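Long-range contacts in phosphoribulokinase 1 (PDB 1A7J), which catalyses the ATP-dependent phosphorylation of D-ribulose 5-phosphate to D-ribulose 1,5-bisphosphate in the Calvin cycle: residues Q201-V212 against A226-R236; P244-G252 against V263-L274. All blocks are in the same frame, centred on the assembly; numbering follows the deposited sequence.

Contact 1: Q201-V212 against A226-R236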
loop_
_atom_site.group_PDB
_atom_site.type_symbol
_atom_site.label_atom_id
_atom_site.label_comp_id
_atom_site.label_asym_id
_atom_site.label_seq_id
_atom_site.Cartn_x
_atom_site.Cartn_y
_atom_site.Cartn_z
ATOM N N GLN A 201 -3.347 12.275 2.390
ATOM C CA GLN A 201 -4.663 11.994 1.843
ATOM C C GLN A 201 -5.400 10.918 2.639
ATOM O O GLN A 201 -6.609 10.775 2.538
ATOM C CB GLN A 201 -4.537 11.551 0.389
ATOM C CG GLN A 201 -3.895 12.580 -0.516
ATOM C CD GLN A 201 -4.540 13.939 -0.396
ATOM O OE1 GLN A 201 -5.766 14.056 -0.316
ATOM N NE2 GLN A 201 -3.720 14.973 -0.331
ATOM N N THR A 202 -4.662 10.132 3.399
ATOM C CA THR A 202 -5.205 8.941 4.041
ATOM C C THR A 202 -6.004 9.297 5.299
ATOM O O THR A 202 -5.850 10.376 5.835
ATOM C CB THR A 202 -4.057 7.980 4.398
ATOM O OG1 THR A 202 -2.947 8.725 4.913
ATOM C CG2 THR A 202 -3.561 7.249 3.174
ATOM N N ASP A 203 -6.887 8.407 5.742
ATOM C CA ASP A 203 -7.655 8.609 6.956
ATOM C C ASP A 203 -6.904 8.102 8.169
ATOM O O ASP A 203 -7.060 8.628 9.264
ATOM C CB ASP A 203 -8.983 7.873 6.867
ATOM C CG ASP A 203 -9.940 8.495 5.872
ATOM O OD1 ASP A 203 -10.556 9.533 6.174
ATOM O OD2 ASP A 203 -10.137 7.897 4.803
ATOM N N ILE A 204 -6.222 6.975 8.039
ATOM C CA ILE A 204 -5.471 6.421 9.171
ATOM C C ILE A 204 -4.121 5.973 8.670
ATOM O O ILE A 204 -4.059 5.251 7.693
ATOM C CB ILE A 204 -6.185 5.203 9.764
ATOM C CG1 ILE A 204 -7.591 5.595 10.205
ATOM C CG2 ILE A 204 -5.420 4.682 10.961
ATOM C CD1 ILE A 204 -8.266 4.572 11.076
ATOM N N ASN A 205 -3.041 6.426 9.296
ATOM C CA ASN A 205 -1.726 5.914 8.942
ATOM C C ASN A 205 -1.256 4.944 9.992
ATOM O O ASN A 205 -1.393 5.201 11.165
ATOM C CB ASN A 205 -0.708 7.032 8.840
ATOM C CG ASN A 205 -0.943 7.940 7.667
ATOM O OD1 ASN A 205 -1.368 7.504 6.605
ATOM N ND2 ASN A 205 -0.547 9.188 7.812
ATOM N N PHE A 206 -0.675 3.837 9.554
ATOM C CA PHE A 206 0.099 2.950 10.399
ATOM C C PHE A 206 1.577 3.091 10.004
ATOM O O PHE A 206 1.928 2.754 8.889
ATOM C CB PHE A 206 -0.382 1.526 10.149
ATOM C CG PHE A 206 -1.803 1.264 10.617
ATOM C CD1 PHE A 206 -2.891 1.695 9.869
ATOM C CD2 PHE A 206 -2.046 0.552 11.786
ATOM C CE1 PHE A 206 -4.174 1.411 10.282
ATOM C CE2 PHE A 206 -3.320 0.270 12.193
ATOM C CZ PHE A 206 -4.382 0.703 11.445
ATOM N N GLN A 207 2.440 3.629 10.863
ATOM C CA GLN A 207 3.844 3.830 10.476
ATOM C C GLN A 207 4.799 2.922 11.228
ATOM O O GLN A 207 4.849 2.969 12.438
ATOM C CB GLN A 207 4.281 5.287 10.686
ATOM C CG GLN A 207 5.592 5.609 9.974
ATOM C CD GLN A 207 6.166 6.952 10.348
ATOM O OE1 GLN A 207 5.816 7.524 11.372
ATOM N NE2 GLN A 207 7.068 7.455 9.528
ATOM N N ARG A 208 5.537 2.087 10.505
ATOM C CA ARG A 208 6.373 1.063 11.093
ATOM C C ARG A 208 7.733 1.647 11.405
ATOM O O ARG A 208 8.462 2.035 10.509
ATOM C CB ARG A 208 6.492 -0.112 10.124
ATOM C CG ARG A 208 7.259 -1.293 10.685
ATOM C CD ARG A 208 6.533 -2.616 10.445
ATOM N NE ARG A 208 6.399 -3.398 11.686
ATOM C CZ ARG A 208 5.516 -4.382 11.868
ATOM N NH1 ARG A 208 4.859 -4.898 10.839
ATOM N NH2 ARG A 208 5.332 -4.896 13.070
ATOM N N VAL A 209 8.062 1.719 12.684
ATOM C CA VAL A 209 9.266 2.404 13.144
ATOM C C VAL A 209 10.174 1.423 13.881
ATOM O O VAL A 209 9.800 0.957 14.953
ATOM C CB VAL A 209 8.909 3.470 14.159
ATOM C CG1 VAL A 209 9.970 4.497 14.215
ATOM C CG2 VAL A 209 7.593 4.067 13.836
ATOM N N PRO A 210 11.416 1.180 13.407
ATOM C CA PRO A 210 12.206 0.196 14.133
ATOM C C PRO A 210 12.775 0.794 15.389
ATOM O O PRO A 210 13.345 1.877 15.367
ATOM C CB PRO A 210 13.318 -0.151 13.163
ATOM C CG PRO A 210 12.794 0.159 11.889
ATOM C CD PRO A 210 12.015 1.418 12.095
ATOM N N VAL A 211 12.814 -0.000 16.436
ATOM C CA VAL A 211 13.412 0.452 17.654
ATOM C C VAL A 211 14.743 -0.288 17.780
ATOM O O VAL A 211 15.257 -0.536 18.871
ATOM C CB VAL A 211 12.431 0.213 18.807
ATOM C CG1 VAL A 211 12.590 -1.154 19.382
ATOM C CG2 VAL A 211 12.600 1.252 19.827
ATOM N N VAL A 212 15.326 -0.590 16.621
ATOM C CA VAL A 212 16.734 -0.936 16.551
ATOM C C VAL A 212 17.467 -0.051 15.565
ATOM O O VAL A 212 16.852 0.687 14.794
ATOM C CB VAL A 212 16.932 -2.370 16.141
ATOM C CG1 VAL A 212 16.238 -3.266 17.101
ATOM C CG2 VAL A 212 16.410 -2.582 14.744
ATOM N N ALA A 226 9.051 -7.739 13.326
ATOM C CA ALA A 226 7.977 -7.037 14.021
ATOM C C ALA A 226 8.356 -6.713 15.455
ATOM O O ALA A 226 8.092 -5.622 15.940
ATOM C CB ALA A 226 6.692 -7.860 13.995
ATOM N N ASP A 227 9.026 -7.634 16.123
ATOM C CA ASP A 227 9.294 -7.450 17.530
ATOM C C ASP A 227 10.223 -6.276 17.762
ATOM O O ASP A 227 10.130 -5.600 18.787
ATOM C CB ASP A 227 9.887 -8.709 18.145
ATOM C CG ASP A 227 10.376 -8.488 19.541
ATOM O OD1 ASP A 227 9.535 -8.321 20.436
ATOM O OD2 ASP A 227 11.601 -8.387 19.739
ATOM N N GLU A 228 11.081 -6.001 16.793
ATOM C CA GLU A 228 12.084 -4.963 16.940
ATOM C C GLU A 228 11.604 -3.637 16.402
ATOM O O GLU A 228 12.402 -2.753 16.150
ATOM C CB GLU A 228 13.375 -5.389 16.238
ATOM C CG GLU A 228 14.000 -6.665 16.856
ATOM C CD GLU A 228 15.006 -7.348 15.970
ATOM O OE1 GLU A 228 14.833 -7.321 14.754
ATOM O OE2 GLU A 228 15.959 -7.947 16.483
ATOM N N SER A 229 10.296 -3.448 16.299
ATOM C CA SER A 229 9.759 -2.167 15.847
ATOM C C SER A 229 8.496 -1.788 16.620
ATOM O O SER A 229 7.974 -2.621 17.367
ATOM C CB SER A 229 9.452 -2.243 14.355
ATOM O OG SER A 229 8.579 -3.315 14.060
ATOM N N VAL A 230 8.107 -0.503 16.578
ATOM C CA VAL A 230 6.748 -0.078 16.977
ATOM C C VAL A 230 6.004 0.520 15.808
ATOM O O VAL A 230 6.612 0.972 14.842
ATOM C CB VAL A 230 6.708 0.994 18.115
ATOM C CG1 VAL A 230 7.217 0.432 19.416
ATOM C CG2 VAL A 230 7.484 2.217 17.708
ATOM N N VAL A 231 4.685 0.554 15.926
ATOM C CA VAL A 231 3.826 1.127 14.908
ATOM C C VAL A 231 3.059 2.275 15.517
ATOM O O VAL A 231 2.513 2.155 16.609
ATOM C CB VAL A 231 2.825 0.089 14.360
ATOM C CG1 VAL A 231 2.023 0.690 13.251
ATOM C CG2 VAL A 231 3.555 -1.129 13.844
ATOM N N VAL A 232 3.178 3.429 14.884
ATOM C CA VAL A 232 2.400 4.606 15.243
ATOM C C VAL A 232 1.124 4.556 14.424
ATOM O O VAL A 232 1.187 4.470 13.202
ATOM C CB VAL A 232 3.146 5.892 14.850
ATOM C CG1 VAL A 232 2.434 7.076 15.357
ATOM C CG2 VAL A 232 4.577 5.852 15.378
ATOM N N ILE A 233 -0.033 4.600 15.075
ATOM C CA ILE A 233 -1.283 4.628 14.334
ATOM C C ILE A 233 -1.914 5.976 14.559
ATOM O O ILE A 233 -2.316 6.280 15.663
ATOM C CB ILE A 233 -2.233 3.542 14.801
ATOM C CG1 ILE A 233 -1.502 2.214 14.870
ATOM C CG2 ILE A 233 -3.364 3.405 13.823
ATOM C CD1 ILE A 233 -2.169 1.225 15.785
ATOM N N ARG A 234 -1.794 6.859 13.575
ATOM C CA ARG A 234 -2.396 8.176 13.668
ATOM C C ARG A 234 -3.705 8.290 12.894
ATOM O O ARG A 234 -3.738 7.988 11.701
ATOM C CB ARG A 234 -1.432 9.231 13.167
ATOM C CG ARG A 234 -1.763 10.576 13.740
ATOM C CD ARG A 234 -1.194 11.707 12.959
ATOM N NE ARG A 234 -1.712 11.687 11.616
ATOM C CZ ARG A 234 -2.194 12.737 10.985
ATOM N NH1 ARG A 234 -2.073 13.960 11.491
ATOM N NH2 ARG A 234 -2.742 12.550 9.803
ATOM N N PHE A 235 -4.754 8.762 13.578
ATOM C CA PHE A 235 -6.046 9.055 12.963
ATOM C C PHE A 235 -6.145 10.510 12.509
ATOM O O PHE A 235 -6.140 11.423 13.332
ATOM C CB PHE A 235 -7.194 8.766 13.927
ATOM C CG PHE A 235 -7.246 7.349 14.411
ATOM C CD1 PHE A 235 -6.222 6.827 15.200
ATOM C CD2 PHE A 235 -8.301 6.518 14.060
ATOM C CE1 PHE A 235 -6.246 5.502 15.621
ATOM C CE2 PHE A 235 -8.326 5.183 14.477
ATOM C CZ PHE A 235 -7.295 4.683 15.251
ATOM N N ARG A 236 -6.380 10.709 11.212
ATOM C CA ARG A 236 -6.712 12.026 10.637
ATOM C C ARG A 236 -7.688 12.767 11.546
ATOM O O ARG A 236 -7.488 13.939 11.859
ATOM C CB ARG A 236 -7.363 11.855 9.248
ATOM C CG ARG A 236 -7.033 12.943 8.209
ATOM C CD ARG A 236 -8.233 13.338 7.280
ATOM N NE ARG A 236 -8.841 12.248 6.486
ATOM C CZ ARG A 236 -8.848 12.180 5.149
ATOM N NH1 ARG A 236 -7.974 12.881 4.432
ATOM N NH2 ARG A 236 -9.653 11.321 4.524
HETATM O O HOH W 1 -10.780 10.970 8.230
#

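Contact 2: P244-G252 against V263-L274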
loop_
_atom_site.group_PDB
_atom_site.type_symbol
_atom_site.label_atom_id
_atom_site.label_comp_id
_atom_site.label_asym_id
_atom_site.label_seq_id
_atom_site.Cartn_x
_atom_site.Cartn_y
_atom_site.Cartn_z
ATOM N N PRO A 244 -8.841 4.615 25.167
ATOM C CA PRO A 244 -8.635 3.804 26.362
ATOM C C PRO A 244 -9.075 2.412 26.124
ATOM O O PRO A 244 -8.733 1.533 26.875
ATOM C CB PRO A 244 -9.538 4.443 27.374
ATOM C CG PRO A 244 -9.571 5.873 26.965
ATOM C CD PRO A 244 -9.633 5.808 25.484
ATOM N N TYR A 245 -10.054 2.266 25.248
ATOM C CA TYR A 245 -10.547 0.961 24.877
ATOM C C TYR A 245 -9.344 0.314 24.295
ATOM O O TYR A 245 -8.808 -0.626 24.846
ATOM C CB TYR A 245 -11.599 1.086 23.788
ATOM C CG TYR A 245 -11.995 -0.220 23.138
ATOM C CD1 TYR A 245 -12.641 -1.201 23.864
ATOM C CD2 TYR A 245 -11.664 -0.498 21.818
ATOM C CE1 TYR A 245 -12.933 -2.428 23.292
ATOM C CE2 TYR A 245 -11.962 -1.721 21.248
ATOM C CZ TYR A 245 -12.585 -2.675 21.988
ATOM O OH TYR A 245 -12.885 -3.895 21.441
ATOM N N LEU A 246 -8.798 0.991 23.304
ATOM C CA LEU A 246 -7.689 0.493 22.535
ATOM C C LEU A 246 -6.439 0.193 23.343
ATOM O O LEU A 246 -5.929 -0.914 23.272
ATOM C CB LEU A 246 -7.389 1.488 21.437
ATOM C CG LEU A 246 -8.462 1.452 20.362
ATOM C CD1 LEU A 246 -8.341 2.627 19.470
ATOM C CD2 LEU A 246 -8.296 0.205 19.572
ATOM N N THR A 247 -5.975 1.138 24.149
ATOM C CA THR A 247 -4.833 0.879 25.019
ATOM C C THR A 247 -5.088 -0.225 26.091
ATOM O O THR A 247 -4.157 -0.895 26.556
ATOM C CB THR A 247 -4.387 2.154 25.720
ATOM O OG1 THR A 247 -5.407 2.576 26.629
ATOM C CG2 THR A 247 -4.135 3.250 24.733
ATOM N N SER A 248 -6.342 -0.439 26.471
ATOM C CA SER A 248 -6.681 -1.539 27.366
ATOM C C SER A 248 -6.533 -2.837 26.621
ATOM O O SER A 248 -6.075 -3.832 27.172
ATOM C CB SER A 248 -8.120 -1.429 27.844
ATOM O OG SER A 248 -8.182 -1.087 29.211
ATOM N N MET A 249 -6.973 -2.845 25.376
ATOM C CA MET A 249 -7.038 -4.078 24.649
ATOM C C MET A 249 -5.661 -4.438 24.115
ATOM O O MET A 249 -5.124 -5.482 24.451
ATOM C CB MET A 249 -8.063 -3.961 23.519
ATOM C CG MET A 249 -9.495 -3.795 24.013
ATOM S SD MET A 249 -10.258 -5.307 24.570
ATOM C CE MET A 249 -10.284 -6.200 23.120
ATOM N N ILE A 250 -5.023 -3.514 23.412
ATOM C CA ILE A 250 -3.685 -3.771 22.937
ATOM C C ILE A 250 -2.688 -3.609 24.047
ATOM O O ILE A 250 -2.427 -2.511 24.520
ATOM C CB ILE A 250 -3.296 -2.859 21.803
ATOM C CG1 ILE A 250 -4.339 -2.960 20.683
ATOM C CG2 ILE A 250 -1.922 -3.282 21.289
ATOM C CD1 ILE A 250 -4.275 -1.845 19.713
ATOM N N HIS A 251 -2.144 -4.726 24.484
ATOM C CA HIS A 251 -1.228 -4.709 25.590
ATOM C C HIS A 251 0.103 -4.111 25.188
ATOM O O HIS A 251 0.811 -4.675 24.369
ATOM C CB HIS A 251 -1.024 -6.123 26.084
ATOM C CG HIS A 251 -0.060 -6.219 27.214
ATOM N ND1 HIS A 251 1.160 -6.854 27.094
ATOM C CD2 HIS A 251 -0.121 -5.742 28.482
ATOM C CE1 HIS A 251 1.810 -6.769 28.243
ATOM N NE2 HIS A 251 1.056 -6.096 29.100
ATOM N N GLY A 252 0.522 -3.088 25.909
ATOM C CA GLY A 252 1.836 -2.530 25.685
ATOM C C GLY A 252 1.796 -1.151 25.041
ATOM O O GLY A 252 2.843 -0.518 24.847
ATOM N N VAL A 263 2.007 1.257 19.288
ATOM C CA VAL A 263 1.591 -0.104 19.531
ATOM C C VAL A 263 2.777 -1.019 19.233
ATOM O O VAL A 263 3.404 -0.872 18.195
ATOM C CB VAL A 263 0.383 -0.365 18.612
ATOM C CG1 VAL A 263 0.536 -1.613 17.789
ATOM C CG2 VAL A 263 -0.880 -0.428 19.447
ATOM N N PRO A 264 3.187 -1.894 20.170
ATOM C CA PRO A 264 4.250 -2.835 19.812
ATOM C C PRO A 264 4.057 -3.482 18.441
ATOM O O PRO A 264 2.937 -3.822 18.080
ATOM C CB PRO A 264 4.199 -3.866 20.930
ATOM C CG PRO A 264 3.222 -3.327 21.946
ATOM C CD PRO A 264 2.961 -1.907 21.613
ATOM N N GLY A 265 5.159 -3.706 17.715
ATOM C CA GLY A 265 5.101 -4.092 16.306
ATOM C C GLY A 265 4.594 -5.493 16.060
ATOM O O GLY A 265 4.085 -5.812 14.994
ATOM N N ASN A 266 4.704 -6.326 17.084
ATOM C CA ASN A 266 4.176 -7.676 17.049
ATOM C C ASN A 266 2.674 -7.719 17.274
ATOM O O ASN A 266 2.074 -8.789 17.177
ATOM C CB ASN A 266 4.892 -8.555 18.072
ATOM C CG ASN A 266 4.988 -7.903 19.431
ATOM O OD1 ASN A 266 5.746 -6.945 19.628
ATOM N ND2 ASN A 266 4.232 -8.422 20.391
ATOM N N LYS A 267 2.049 -6.541 17.356
ATOM C CA LYS A 267 0.612 -6.417 17.620
ATOM C C LYS A 267 -0.140 -5.588 16.588
ATOM O O LYS A 267 -1.266 -5.174 16.827
ATOM C CB LYS A 267 0.372 -5.812 19.006
ATOM C CG LYS A 267 -0.287 -6.765 20.002
ATOM C CD LYS A 267 0.496 -6.804 21.287
ATOM C CE LYS A 267 -0.095 -7.833 22.247
ATOM N NZ LYS A 267 0.228 -9.216 21.855
ATOM N N LEU A 268 0.461 -5.390 15.421
ATOM C CA LEU A 268 -0.229 -4.760 14.311
ATOM C C LEU A 268 -1.529 -5.483 13.923
ATOM O O LEU A 268 -2.601 -4.863 13.838
ATOM C CB LEU A 268 0.715 -4.709 13.110
ATOM C CG LEU A 268 0.228 -3.983 11.850
ATOM C CD1 LEU A 268 -0.222 -2.577 12.185
ATOM C CD2 LEU A 268 1.347 -3.958 10.815
ATOM N N ASP A 269 -1.418 -6.777 13.622
ATOM C CA ASP A 269 -2.570 -7.575 13.234
ATOM C C ASP A 269 -3.769 -7.401 14.182
ATOM O O ASP A 269 -4.906 -7.364 13.723
ATOM C CB ASP A 269 -2.181 -9.053 13.131
ATOM C CG ASP A 269 -3.381 -9.959 12.897
ATOM O OD1 ASP A 269 -3.836 -10.057 11.738
ATOM O OD2 ASP A 269 -3.884 -10.564 13.875
ATOM N N LEU A 270 -3.538 -7.309 15.492
ATOM C CA LEU A 270 -4.647 -7.118 16.444
ATOM C C LEU A 270 -5.198 -5.679 16.511
ATOM O O LEU A 270 -6.391 -5.474 16.785
ATOM C CB LEU A 270 -4.213 -7.550 17.849
ATOM C CG LEU A 270 -5.257 -7.580 18.965
ATOM C CD1 LEU A 270 -6.415 -8.487 18.591
ATOM C CD2 LEU A 270 -4.615 -8.092 20.224
ATOM N N ALA A 271 -4.314 -4.692 16.363
ATOM C CA ALA A 271 -4.703 -3.290 16.288
ATOM C C ALA A 271 -5.464 -2.961 15.001
ATOM O O ALA A 271 -6.478 -2.270 15.022
ATOM C CB ALA A 271 -3.497 -2.437 16.401
ATOM N N MET A 272 -5.064 -3.559 13.895
ATOM C CA MET A 272 -5.894 -3.485 12.706
ATOM C C MET A 272 -7.278 -4.124 12.879
ATOM O O MET A 272 -8.279 -3.492 12.602
ATOM C CB MET A 272 -5.148 -4.074 11.502
ATOM C CG MET A 272 -3.914 -3.281 11.182
ATOM S SD MET A 272 -3.137 -3.749 9.671
ATOM C CE MET A 272 -4.439 -3.546 8.632
ATOM N N GLN A 273 -7.362 -5.312 13.452
ATOM C CA GLN A 273 -8.672 -5.886 13.717
ATOM C C GLN A 273 -9.502 -5.025 14.627
ATOM O O GLN A 273 -10.564 -4.581 14.220
ATOM C CB GLN A 273 -8.552 -7.275 14.304
ATOM C CG GLN A 273 -8.341 -8.303 13.238
ATOM C CD GLN A 273 -8.156 -9.671 13.806
ATOM O OE1 GLN A 273 -8.949 -10.118 14.639
ATOM N NE2 GLN A 273 -7.094 -10.347 13.385
ATOM N N LEU A 274 -8.973 -4.661 15.793
ATOM C CA LEU A 274 -9.755 -3.871 16.721
ATOM C C LEU A 274 -10.153 -2.560 16.101
ATOM O O LEU A 274 -11.156 -1.976 16.484
ATOM C CB LEU A 274 -8.982 -3.557 17.980
ATOM C CG LEU A 274 -8.607 -4.696 18.899
ATOM C CD1 LEU A 274 -7.969 -4.091 20.126
ATOM C CD2 LEU A 274 -9.832 -5.493 19.254
#

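Contact 1: Q201-V212 against A226-R236
Phe-206 and Ile-233 meet at the middle of two neighbouring antiparallel strands, 204-210 and 229-235, in a non-hydrogen-bonded pair. The isoleucine crosses the ring at a slant and lays CG2 over one face, 3.7 Å from the ring centroid and 18° off its normal, a CH-pi contact suited to a branched, greasy side chain. Val-231 CG1 comes to the edge of the same ring. Further along this surface Ile-204 runs beside Phe-235, both pointing the same way; Ile-204 CD1 lies 3.5 Å from Phe-235 CE2. Helix 268-284 packs on the Phe-206 side through Leu-268 and Met-272, so apolar residues suit it. The reverse of the sheet carries Asn-205, Gln-207, Val-209, Val-230, Val-232 and Arg-234, a more mixed set; there Val-209 CG2 lies 3.8 Å from Val-232 CG2.

Arg-208 starts with CG anti to the backbone N (chi1 -175°), then bends, and its NE donates a hydrogen bond to Ser-229 OG at 3.2 Å while Val-231 CG2 sits over one guanidinium face. At the other end Arg-236 NH2 forms a salt bridge with Asp-203 OD1 at 2.6 Å, from above the carboxylate, the two planes 85° apart. Water bridges OD1 and Arg-236 NE, and Asp-203 OD2 accepts from Lys-151 N. Between the ends, hydrogen-bonded pairs satisfy each other's backbone groups, while Ile-204 and Phe-206 use strand 150-156. Both Asp-203 oxygens are engaged, which would be expected to stabilise its charged form.

Contact 2: P244-G252 against V263-L274
Ile-250 and Leu-274 pass alongside each other, heading opposite ways, where two helices, 243-249 and 268-284, are joined through a beta hairpin at the edge of the sheet of this P-loop kinase. The hairpin strands are 254-257 and 260-264, and segments 244-249 and 268-274 run roughly antiparallel, at 148°, their axes approaching to 11.0 Å. Ile-250, just past the end of its helix, is the central wedge. With CG1 anti to the carbonyl carbon (chi1 -55°) and chi2 extended, it sends CD1 to Ala-271 CB at 3.5 Å, where a small methyl lets the tip come close. Its other branch, CG2, touches Val-263 CG2 at 3.6 Å, the two side chains standing nearly perpendicular, and also meets the aliphatic part of Lys-267.

Leu-274 divides its methyls. CD1 lies 3.4 Å from Met-249 CB and also meets Ile-250 CG1, while CD2 faces the methionine's CE and Tyr-245 OH. Bends at chi2 and chi3 fold Met-249 back so that CE reaches this leucine, and its CG rests over one face of the Tyr-245 ring. Leu-246 CD2 meets the leucine nearer its root, at Leu-274 CB.

No hydrogen bond crosses the interface. At its far end Gly-252, whose phi of 109° suits a residue without a side chain, lays its carbonyl group alongside the Pro-264 ring, with Gly-252 O 3.5 Å from Pro-264 CD.

In the fold
Along the chain both segments of contact 1 precede those of contact 2, and strand 229-235 leads on to helix 243-249. Their centres lie about 12 Å apart on the same side of the chain's centre. Both reach one mixed sheet: strand 204-210 closes its parallel part, and from 229-235 on the contacts continue it with antiparallel strands. A probable backbone hydrogen bond from Val-263 N to Val-231 O joins strands 229-235 and 260-264. Helix 268-284 is shared as well, packing over contact 1 while supplying Ala-271 and Leu-274 to contact 2. Arg-208 lies near Thr-20, a predicted ATP-binding residue, so the end of contact 1 near Arg-208 probably borders the nucleotide site.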